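Antigen TpF1 (Treponema pallidum, PDB 2FJC) binds iron as a mini-ferritin of the Dps family, probably oxidising ferrous iron and storing it in ferric form, and may also have a structural role in the outer membrane. Local coordinates at residues N34-V47 against E92-V106. Sequence-based numbering, arbitrary orientation.
Sequences NYHWHIYGIEFKQV and ETEKEITIVSALARV. With FE (Fe (III) ion), chain S.
Tyr35 and Glu92 meet at one end of the Dps four-helix bundle, where the run 92-98 leads into helix 99-127 beside the end of helix 8-38. The two helices run antiparallel here: the axes of 34-38 and 99-106 lie 10.5 Å apart at 171°. With CG anti to its carbonyl carbon, the Tyr35 side chain is directed toward helix 99-127 and the loop before it. Its OH donates to Glu92 OE1 (2.7 Å), which lies at the ring edge and receives the bond on its anti lone pair, with ring and carboxylate planes 58° apart. The same oxygen takes Arg105 NH1 from above the carboxylate plane, so two donors grip it, and the arginine's charge probably helps to stabilise the buried carboxylate. The Tyr35 ring packs on apolar groups of 92-106: Ala102 CB makes an off-centre CH-pi contact on one face, while Val106 CG1, 3.5 Å from Tyr35 CD2, and Ile97 CD1, near CE1, approach obliquely. Ile39 CG2 also packs on Ala102 CB, while beyond the turn Val47 meets Ile99 and Leu103.

His38 is held differently. Trp37 CB lies over one ring face and Lys95 CG over the other, 3.5 Å from the His38 centroid and 17° off the normal, a CH-pi contact displaced toward the rim. In the ring plane, ND1 donates to Asn34 OD1 from above the amide's carbonyl plane, which helps to fix the ring's rotation. The Lys95 chain bends at chi2 and carries NZ on to Glu82 of a second subunit. Two residues earlier on the same helix, His36 NE2 binds an iron that Asp63 and Glu67 of that subunit complete, the inter-subunit ferroxidase site characteristic of Dps proteins. Where helix 8-38 ends, Ile97 N donates to His38 O at 3.0 Å, from above the carbonyl plane.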
loop_
_atom_site.group_PDB
_atom_site.type_symbol
_atom_site.label_atom_id
_atom_site.label_comp_id
_atom_site.label_asym_id
_atom_site.label_seq_id
_atom_site.Cartn_x
_atom_site.Cartn_y
_atom_site.Cartn_z
ATOM N N ASN B 34 1.030 21.211 -25.271
ATOM C CA ASN B 34 0.399 21.583 -26.523
ATOM C C ASN B 34 -0.038 20.311 -27.253
ATOM O O ASN B 34 -1.202 20.174 -27.607
ATOM C CB ASN B 34 1.378 22.372 -27.389
ATOM C CG ASN B 34 0.701 23.046 -28.559
ATOM O OD1 ASN B 34 -0.082 22.433 -29.269
ATOM N ND2 ASN B 34 1.011 24.312 -28.768
ATOM N N TYR B 35 0.883 19.375 -27.468
ATOM C CA TYR B 35 0.526 18.136 -28.151
ATOM C C TYR B 35 -0.474 17.344 -27.328
ATOM O O TYR B 35 -1.414 16.758 -27.860
ATOM C CB TYR B 35 1.766 17.282 -28.408
ATOM C CG TYR B 35 2.814 18.003 -29.218
ATOM C CD1 TYR B 35 2.455 18.766 -30.330
ATOM C CD2 TYR B 35 4.165 17.931 -28.873
ATOM C CE1 TYR B 35 3.400 19.437 -31.068
ATOM C CE2 TYR B 35 5.126 18.599 -29.615
ATOM C CZ TYR B 35 4.739 19.355 -30.712
ATOM O OH TYR B 35 5.695 20.041 -31.436
ATOM N N HIS B 36 -0.257 17.332 -26.022
ATOM C CA HIS B 36 -1.116 16.624 -25.091
ATOM C C HIS B 36 -2.568 17.054 -25.292
ATOM O O HIS B 36 -3.482 16.226 -25.284
ATOM C CB HIS B 36 -0.653 16.935 -23.655
ATOM C CG HIS B 36 -1.473 16.286 -22.580
ATOM N ND1 HIS B 36 -1.546 14.915 -22.415
ATOM C CD2 HIS B 36 -2.200 16.825 -21.571
ATOM C CE1 HIS B 36 -2.275 14.641 -21.347
ATOM N NE2 HIS B 36 -2.684 15.782 -20.818
ATOM N N TRP B 37 -2.770 18.352 -25.482
ATOM C CA TRP B 37 -4.102 18.904 -25.666
ATOM C C TRP B 37 -4.670 18.869 -27.080
ATOM O O TRP B 37 -5.866 18.639 -27.263
ATOM C CB TRP B 37 -4.134 20.360 -25.220
ATOM C CG TRP B 37 -3.795 20.581 -23.805
ATOM C CD1 TRP B 37 -4.137 19.798 -22.748
ATOM C CD2 TRP B 37 -3.094 21.708 -23.265
ATOM N NE1 TRP B 37 -3.694 20.366 -21.580
ATOM C CE2 TRP B 37 -3.051 21.540 -21.866
ATOM C CE3 TRP B 37 -2.503 22.844 -23.830
ATOM C CZ2 TRP B 37 -2.438 22.465 -21.015
ATOM C CZ3 TRP B 37 -1.896 23.766 -22.987
ATOM C CH2 TRP B 37 -1.868 23.570 -21.592
ATOM N N HIS B 38 -3.821 19.082 -28.075
ATOM C CA HIS B 38 -4.306 19.184 -29.435
ATOM C C HIS B 38 -4.145 18.049 -30.417
ATOM O O HIS B 38 -4.536 18.187 -31.572
ATOM C CB HIS B 38 -3.750 20.470 -30.026
ATOM C CG HIS B 38 -3.995 21.662 -29.159
ATOM N ND1 HIS B 38 -2.978 22.456 -28.676
ATOM C CD2 HIS B 38 -5.143 22.180 -28.665
ATOM C CE1 HIS B 38 -3.490 23.413 -27.920
ATOM N NE2 HIS B 38 -4.802 23.268 -27.898
ATOM N N ILE B 39 -3.573 16.931 -29.999
ATOM C CA ILE B 39 -3.461 15.820 -30.926
ATOM C C ILE B 39 -4.871 15.284 -31.119
ATOM O O ILE B 39 -5.773 15.583 -30.343
ATOM C CB ILE B 39 -2.611 14.659 -30.375
ATOM C CG1 ILE B 39 -3.102 14.283 -28.970
ATOM C CG2 ILE B 39 -1.140 15.029 -30.403
ATOM C CD1 ILE B 39 -2.536 12.971 -28.455
ATOM N N TYR B 40 -5.056 14.502 -32.171
ATOM C CA TYR B 40 -6.336 13.881 -32.456
ATOM C C TYR B 40 -6.019 12.654 -33.281
ATOM O O TYR B 40 -4.972 12.574 -33.931
ATOM C CB TYR B 40 -7.264 14.812 -33.235
ATOM C CG TYR B 40 -6.783 15.133 -34.627
ATOM C CD1 TYR B 40 -5.937 16.219 -34.863
ATOM C CD2 TYR B 40 -7.185 14.358 -35.715
ATOM C CE1 TYR B 40 -5.505 16.530 -36.147
ATOM C CE2 TYR B 40 -6.758 14.656 -36.999
ATOM C CZ TYR B 40 -5.918 15.746 -37.208
ATOM O OH TYR B 40 -5.489 16.042 -38.479
ATOM N N GLY B 41 -6.919 11.685 -33.240
ATOM C CA GLY B 41 -6.705 10.455 -33.969
ATOM C C GLY B 41 -7.137 9.295 -33.095
ATOM O O GLY B 41 -7.334 9.446 -31.885
ATOM N N ILE B 42 -7.275 8.132 -33.714
ATOM C CA ILE B 42 -7.716 6.944 -33.026
ATOM C C ILE B 42 -6.852 6.568 -31.810
ATOM O O ILE B 42 -7.359 6.021 -30.842
ATOM C CB ILE B 42 -7.816 5.770 -34.042
ATOM C CG1 ILE B 42 -9.147 5.034 -33.855
ATOM C CG2 ILE B 42 -6.632 4.838 -33.913
ATOM C CD1 ILE B 42 -9.340 4.412 -32.492
ATOM N N GLU B 43 -5.561 6.886 -31.846
ATOM C CA GLU B 43 -4.663 6.562 -30.741
ATOM C C GLU B 43 -4.642 7.629 -29.654
ATOM O O GLU B 43 -3.846 7.552 -28.716
ATOM C CB GLU B 43 -3.228 6.377 -31.249
ATOM C CG GLU B 43 -3.047 5.384 -32.392
ATOM C CD GLU B 43 -3.433 5.951 -33.754
ATOM O OE1 GLU B 43 -3.549 7.192 -33.872
ATOM O OE2 GLU B 43 -3.604 5.155 -34.711
ATOM N N PHE B 44 -5.519 8.620 -29.774
ATOM C CA PHE B 44 -5.573 9.725 -28.822
ATOM C C PHE B 44 -5.284 9.437 -27.347
ATOM O O PHE B 44 -4.321 9.963 -26.788
ATOM C CB PHE B 44 -6.919 10.441 -28.887
ATOM C CG PHE B 44 -7.004 11.617 -27.952
ATOM C CD1 PHE B 44 -6.333 12.799 -28.246
ATOM C CD2 PHE B 44 -7.673 11.513 -26.736
ATOM C CE1 PHE B 44 -6.326 13.846 -27.346
ATOM C CE2 PHE B 44 -7.666 12.557 -25.833
ATOM C CZ PHE B 44 -6.992 13.726 -26.138
ATOM N N LYS B 45 -6.132 8.635 -26.714
ATOM C CA LYS B 45 -5.974 8.341 -25.298
ATOM C C LYS B 45 -4.570 7.879 -24.915
ATOM O O LYS B 45 -3.977 8.394 -23.957
ATOM C CB LYS B 45 -7.002 7.301 -24.841
ATOM C CG LYS B 45 -7.014 7.091 -23.329
ATOM C CD LYS B 45 -8.180 6.227 -22.883
ATOM C CE LYS B 45 -8.228 6.081 -21.364
ATOM N NZ LYS B 45 -7.112 5.244 -20.852
ATOM N N GLN B 46 -4.035 6.918 -25.659
ATOM C CA GLN B 46 -2.707 6.403 -25.371
ATOM C C GLN B 46 -1.631 7.471 -25.513
ATOM O O GLN B 46 -0.772 7.615 -24.651
ATOM C CB GLN B 46 -2.373 5.225 -26.288
ATOM C CG GLN B 46 -3.162 3.953 -26.006
ATOM C CD GLN B 46 -4.650 4.125 -26.233
ATOM O OE1 GLN B 46 -5.447 4.089 -25.286
ATOM N NE2 GLN B 46 -5.036 4.323 -27.494
ATOM N N VAL B 47 -1.676 8.224 -26.601
ATOM C CA VAL B 47 -0.688 9.257 -26.825
ATOM C C VAL B 47 -0.871 10.406 -25.853
ATOM O O VAL B 47 0.098 10.977 -25.372
ATOM C CB VAL B 47 -0.759 9.768 -28.263
ATOM C CG1 VAL B 47 0.284 10.842 -28.481
ATOM C CG2 VAL B 47 -0.533 8.613 -29.220
ATOM N N GLU B 92 5.670 25.314 -30.164
ATOM C CA GLU B 92 4.677 24.842 -31.114
ATOM C C GLU B 92 3.622 25.931 -31.237
ATOM O O GLU B 92 2.937 26.256 -30.272
ATOM C CB GLU B 92 4.034 23.547 -30.621
ATOM C CG GLU B 92 3.056 22.961 -31.603
ATOM C CD GLU B 92 3.689 22.704 -32.960
ATOM O OE1 GLU B 92 4.465 21.731 -33.087
ATOM O OE2 GLU B 92 3.421 23.486 -33.898
ATOM N N THR B 93 3.498 26.495 -32.432
ATOM C CA THR B 93 2.539 27.569 -32.664
ATOM C C THR B 93 1.194 27.075 -33.147
ATOM O O THR B 93 0.186 27.753 -32.970
ATOM C CB THR B 93 3.063 28.576 -33.699
ATOM O OG1 THR B 93 3.315 27.892 -34.932
ATOM C CG2 THR B 93 4.348 29.240 -33.206
ATOM N N GLU B 94 1.164 25.903 -33.764
ATOM C CA GLU B 94 -0.102 25.389 -34.250
ATOM C C GLU B 94 -0.829 24.532 -33.231
ATOM O O GLU B 94 -0.219 23.938 -32.340
ATOM C CB GLU B 94 0.089 24.601 -35.546
ATOM C CG GLU B 94 0.922 23.350 -35.441
ATOM C CD GLU B 94 1.204 22.741 -36.807
ATOM O OE1 GLU B 94 1.831 23.428 -37.645
ATOM O OE2 GLU B 94 0.795 21.579 -37.044
ATOM N N LYS B 95 -2.151 24.526 -33.355
ATOM C CA LYS B 95 -3.031 23.736 -32.502
ATOM C C LYS B 95 -3.608 22.717 -33.467
ATOM O O LYS B 95 -3.463 22.873 -34.689
ATOM C CB LYS B 95 -4.165 24.590 -31.932
ATOM C CG LYS B 95 -3.853 25.325 -30.642
ATOM C CD LYS B 95 -2.790 26.378 -30.828
ATOM C CE LYS B 95 -2.676 27.239 -29.592
ATOM N NZ LYS B 95 -1.709 28.347 -29.800
ATOM N N GLU B 96 -4.274 21.697 -32.945
ATOM C CA GLU B 96 -4.833 20.666 -33.807
ATOM C C GLU B 96 -3.689 20.072 -34.620
ATOM O O GLU B 96 -3.269 20.627 -35.628
ATOM C CB GLU B 96 -5.880 21.261 -34.744
ATOM C CG GLU B 96 -6.482 20.251 -35.691
ATOM C CD GLU B 96 -7.618 20.832 -36.503
ATOM O OE1 GLU B 96 -8.620 21.270 -35.889
ATOM O OE2 GLU B 96 -7.507 20.848 -37.752
ATOM N N ILE B 97 -3.180 18.936 -34.172
ATOM C CA ILE B 97 -2.079 18.299 -34.857
ATOM C C ILE B 97 -2.231 16.789 -34.877
ATOM O O ILE B 97 -2.796 16.185 -33.965
ATOM C CB ILE B 97 -0.742 18.675 -34.184
ATOM C CG1 ILE B 97 0.421 17.993 -34.906
ATOM C CG2 ILE B 97 -0.776 18.283 -32.715
ATOM C CD1 ILE B 97 1.793 18.414 -34.402
ATOM N N THR B 98 -1.724 16.197 -35.943
ATOM C CA THR B 98 -1.749 14.765 -36.150
ATOM C C THR B 98 -0.908 14.059 -35.082
ATOM O O THR B 98 0.059 14.625 -34.582
ATOM C CB THR B 98 -1.186 14.486 -37.558
ATOM O OG1 THR B 98 -2.271 14.249 -38.463
ATOM C CG2 THR B 98 -0.244 13.333 -37.554
ATOM N N ILE B 99 -1.273 12.827 -34.738
ATOM C CA ILE B 99 -0.522 12.080 -33.751
ATOM C C ILE B 99 0.902 11.778 -34.224
ATOM O O ILE B 99 1.862 12.012 -33.494
ATOM C CB ILE B 99 -1.243 10.765 -33.388
ATOM C CG1 ILE B 99 -2.432 11.080 -32.464
ATOM C CG2 ILE B 99 -0.265 9.788 -32.723
ATOM C CD1 ILE B 99 -3.238 9.862 -32.024
ATOM N N VAL B 100 1.050 11.270 -35.443
ATOM C CA VAL B 100 2.385 10.959 -35.929
ATOM C C VAL B 100 3.208 12.228 -36.066
ATOM O O VAL B 100 4.409 12.228 -35.847
ATOM C CB VAL B 100 2.364 10.225 -37.297
ATOM C CG1 VAL B 100 1.591 8.925 -37.185
ATOM C CG2 VAL B 100 1.772 11.111 -38.351
ATOM N N SER B 101 2.551 13.319 -36.409
ATOM C CA SER B 101 3.235 14.585 -36.572
ATOM C C SER B 101 3.761 15.081 -35.218
ATOM O O SER B 101 4.895 15.569 -35.121
ATOM C CB SER B 101 2.258 15.591 -37.181
ATOM O OG SER B 101 2.944 16.716 -37.666
ATOM N N ALA B 102 2.936 14.954 -34.179
ATOM C CA ALA B 102 3.320 15.382 -32.836
ATOM C C ALA B 102 4.453 14.516 -32.299
ATOM O O ALA B 102 5.438 15.025 -31.765
ATOM C CB ALA B 102 2.131 15.304 -31.891
ATOM N N LEU B 103 4.322 13.205 -32.447
ATOM C CA LEU B 103 5.351 12.313 -31.953
ATOM C C LEU B 103 6.684 12.536 -32.668
ATOM O O LEU B 103 7.744 12.497 -32.039
ATOM C CB LEU B 103 4.910 10.857 -32.095
ATOM C CG LEU B 103 3.703 10.451 -31.246
ATOM C CD1 LEU B 103 3.450 8.961 -31.413
ATOM C CD2 LEU B 103 3.944 10.808 -29.785
ATOM N N ALA B 104 6.631 12.785 -33.973
ATOM C CA ALA B 104 7.851 13.004 -34.738
ATOM C C ALA B 104 8.553 14.243 -34.217
ATOM O O ALA B 104 9.780 14.299 -34.162
ATOM C CB ALA B 104 7.536 13.165 -36.218
ATOM N N ARG B 105 7.768 15.238 -33.829
ATOM C CA ARG B 105 8.348 16.463 -33.307
ATOM C C ARG B 105 8.954 16.282 -31.916
ATOM O O ARG B 105 10.031 16.820 -31.651
ATOM C CB ARG B 105 7.315 17.594 -33.302
ATOM C CG ARG B 105 6.880 17.963 -34.695
ATOM C CD ARG B 105 5.857 19.072 -34.735
ATOM N NE ARG B 105 5.239 19.128 -36.056
ATOM C CZ ARG B 105 4.248 19.945 -36.393
ATOM N NH1 ARG B 105 3.750 20.801 -35.508
ATOM N NH2 ARG B 105 3.734 19.885 -37.612
ATOM N N VAL B 106 8.301 15.532 -31.027
ATOM C CA VAL B 106 8.905 15.356 -29.710
ATOM C C VAL B 106 10.158 14.490 -29.861
ATOM O O VAL B 106 11.138 14.702 -29.167
ATOM C CB VAL B 106 7.933 14.723 -28.649
ATOM C CG1 VAL B 106 6.558 15.315 -28.794
ATOM C CG2 VAL B 106 7.906 13.223 -28.761
HETATM FE FE FE S . -4.168 16.811 -19.147
#